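Local atomic coordinates of alpha,alpha-trehalose-phosphate synthase (UDP-forming) (Burkholderia multivorans, PDB entry 5UOF), a protein that belongs to glycosyltransferase family 20, enzymes of the GT-B fold built from two Rossmann-like domains. Residues R289-A292 with W297-R300. Sequence-based numbering, arbitrary orientation.
Sequences RMLA and WQGR
In the alpha-to-beta connection between helix 280-293 and strand 301-306, the C-terminal end of the helix is met by Gln298 and Trp297 of the following loop. Gln298 reaches back to the carbonyl of Leu291: NE2 donates to Leu291 O at 2.9 Å, and the N-H points almost straight at the oxygen (168°). The acceptor lies close to the amide plane of Gln298, whereas the donor stands 49° above the carbonyl plane of Leu291. An extended chain beyond CG (chi2 178°) carries the amide across to the helix, with Gln298 CG passing 4.2 Å from Leu291 CB. Near a helix C-terminus, where carbonyls begin to lose their backbone N-H partners, a side-chain amide can supply a donor, as Gln298 does here.

Helix 280-293 leads from strand 266-271 to strand 301-306, its parallel neighbour, as the helical crossover of a beta-alpha-beta unit in the Rossmann-like six-stranded sheet of the GT-B fold. Beside this hydrogen bond, apolar side chains of the helix pack against Trp297. In the conformer described, Met290 CE lies 3.8 Å from Trp297 CB and SD makes an oblique Met-aromatic contact, 5.2 Å from the centroid of the five-membered ring; both are provisional, as Met290 has a second conformer. Leu291 CD2 packs on the same residue, 4.1 Å from Trp297 CB. Trp297 to Arg300 form a type II beta turn, closed by Arg300 N to Trp297 O at 3.0 Å, with Gly299 taking the positive phi. Phe335 and Trp340 touch both Leu291 and Gln298, while helix 416-428 borders Trp297 through Leu427.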
ATOM      1  N   ARG A 289      -6.713  12.849 -22.765  1.00 12.26           N
ATOM      2  CA  ARG A 289      -5.458  12.546 -23.442  1.00 16.04           C
ATOM      3  C   ARG A 289      -5.715  11.824 -24.755  1.00 15.43           C
ATOM      4  O   ARG A 289      -5.056  12.099 -25.758  1.00 15.66           O
ATOM      5  CB  ARG A 289      -4.566  11.706 -22.525  1.00 16.86           C
ATOM      6  CG  ARG A 289      -3.180  11.441 -23.062  1.00 26.16           C
ATOM      7  CD  ARG A 289      -2.231  10.973 -21.946  1.00 29.70           C
ATOM      8  NE  ARG A 289      -1.997  12.004 -20.935  1.00 32.60           N
ATOM      9  CZ  ARG A 289      -1.070  11.923 -19.981  1.00 30.63           C
ATOM     10  NH1 ARG A 289      -0.287  10.856 -19.896  1.00 21.46           N
ATOM     11  NH2 ARG A 289      -0.923  12.907 -19.106  1.00 29.84           N
ATOM     12  N   MET A 290      -6.686  10.911 -24.781  1.00 12.49           N
ATOM     13  CA  MET A 290      -6.998  10.244 -26.037  0.53 12.70           C
ATOM     14  C   MET A 290      -7.475  11.245 -27.086  1.00 14.09           C
ATOM     15  O   MET A 290      -7.060  11.184 -28.245  1.00 13.50           O
ATOM     16  CB  MET A 290      -8.045   9.156 -25.809  0.53 13.15           C
ATOM     17  CG  MET A 290      -8.153   8.199 -26.980  0.53 15.14           C
ATOM     18  SD  MET A 290      -9.845   7.643 -27.184  0.53 15.63           S
ATOM     19  CE  MET A 290     -10.628   9.145 -27.771  0.53 11.17           C
ATOM     20  N   LEU A 291      -8.344  12.181 -26.693  1.00 14.96           N
ATOM     21  CA  LEU A 291      -8.848  13.163 -27.648  1.00 14.58           C
ATOM     22  C   LEU A 291      -7.741  14.076 -28.153  1.00 16.99           C
ATOM     23  O   LEU A 291      -7.792  14.537 -29.301  1.00 18.27           O
ATOM     24  CB  LEU A 291      -9.956  14.000 -27.010  1.00 14.23           C
ATOM     25  CG  LEU A 291     -11.239  13.258 -26.644  1.00 15.17           C
ATOM     26  CD1 LEU A 291     -12.154  14.223 -25.916  1.00 17.93           C
ATOM     27  CD2 LEU A 291     -11.921  12.697 -27.902  1.00 11.77           C
ATOM     28  N   ALA A 292      -6.751  14.367 -27.304  1.00 14.56           N
ATOM     29  CA  ALA A 292      -5.606  15.165 -27.736  1.00 14.60           C
ATOM     30  C   ALA A 292      -4.699  14.367 -28.666  1.00 20.76           C
ATOM     31  O   ALA A 292      -4.190  14.905 -29.658  1.00 20.71           O
ATOM     32  CB  ALA A 292      -4.826  15.647 -26.513  1.00 14.75           C
ATOM     33  N   TRP A 297     -10.963  11.683 -33.248  1.00 16.79           N
ATOM     34  CA  TRP A 297     -12.068  11.259 -32.400  1.00 13.15           C
ATOM     35  C   TRP A 297     -12.878  12.422 -31.847  1.00 14.86           C
ATOM     36  O   TRP A 297     -13.974  12.197 -31.315  1.00 18.06           O
ATOM     37  CB  TRP A 297     -11.553  10.378 -31.252  1.00 16.91           C
ATOM     38  CG  TRP A 297     -11.409   8.962 -31.712  1.00 17.29           C
ATOM     39  CD1 TRP A 297     -10.252   8.251 -31.849  1.00 19.83           C
ATOM     40  CD2 TRP A 297     -12.462   8.110 -32.167  1.00 16.93           C
ATOM     41  NE1 TRP A 297     -10.526   6.994 -32.342  1.00 22.39           N
ATOM     42  CE2 TRP A 297     -11.874   6.883 -32.547  1.00 20.90           C
ATOM     43  CE3 TRP A 297     -13.852   8.258 -32.274  1.00 16.18           C
ATOM     44  CZ2 TRP A 297     -12.629   5.809 -33.041  1.00 19.54           C
ATOM     45  CZ3 TRP A 297     -14.598   7.191 -32.771  1.00 19.16           C
ATOM     46  CH2 TRP A 297     -13.979   5.983 -33.148  1.00 17.31           C
ATOM     47  N   GLN A 298     -12.373  13.645 -31.944  1.00 18.27           N
ATOM     48  CA  GLN A 298     -13.114  14.795 -31.450  1.00 15.33           C
ATOM     49  C   GLN A 298     -14.404  14.973 -32.235  1.00 15.54           C
ATOM     50  O   GLN A 298     -14.398  14.997 -33.469  1.00 18.62           O
ATOM     51  CB  GLN A 298     -12.240  16.050 -31.535  1.00 14.25           C
ATOM     52  CG  GLN A 298     -11.135  16.041 -30.477  1.00 14.11           C
ATOM     53  CD  GLN A 298     -10.221  17.247 -30.574  1.00 18.13           C
ATOM     54  OE1 GLN A 298     -10.664  18.352 -30.887  1.00 20.43           O
ATOM     55  NE2 GLN A 298      -8.933  17.035 -30.327  1.00 19.17           N
ATOM     56  N   GLY A 299     -15.521  15.072 -31.511  1.00 14.75           N
ATOM     57  CA  GLY A 299     -16.827  15.142 -32.131  1.00 18.69           C
ATOM     58  C   GLY A 299     -17.384  13.818 -32.609  1.00 15.68           C
ATOM     59  O   GLY A 299     -18.470  13.801 -33.208  1.00 16.58           O
ATOM     60  N   ARG A 300     -16.677  12.712 -32.384  1.00 13.97           N
ATOM     61  CA  ARG A 300     -17.094  11.409 -32.868  1.00 12.50           C
ATOM     62  C   ARG A 300     -17.280  10.394 -31.752  1.00 14.30           C
ATOM     63  O   ARG A 300     -17.628   9.244 -32.032  1.00 15.11           O
ATOM     64  CB  ARG A 300     -16.084  10.872 -33.889  1.00 18.32           C
ATOM     65  CG  ARG A 300     -15.953  11.772 -35.119  1.00 21.93           C
ATOM     66  CD  ARG A 300     -15.194  11.075 -36.234  1.00 38.60           C
ATOM     67  NE  ARG A 300     -16.031  10.116 -36.951  1.00 56.91           N
ATOM     68  CZ  ARG A 300     -16.560  10.336 -38.151  1.00 66.45           C
ATOM     69  NH1 ARG A 300     -17.312   9.407 -38.729  1.00 66.58           N
ATOM     70  NH2 ARG A 300     -16.335  11.485 -38.778  1.00 68.69           N
TER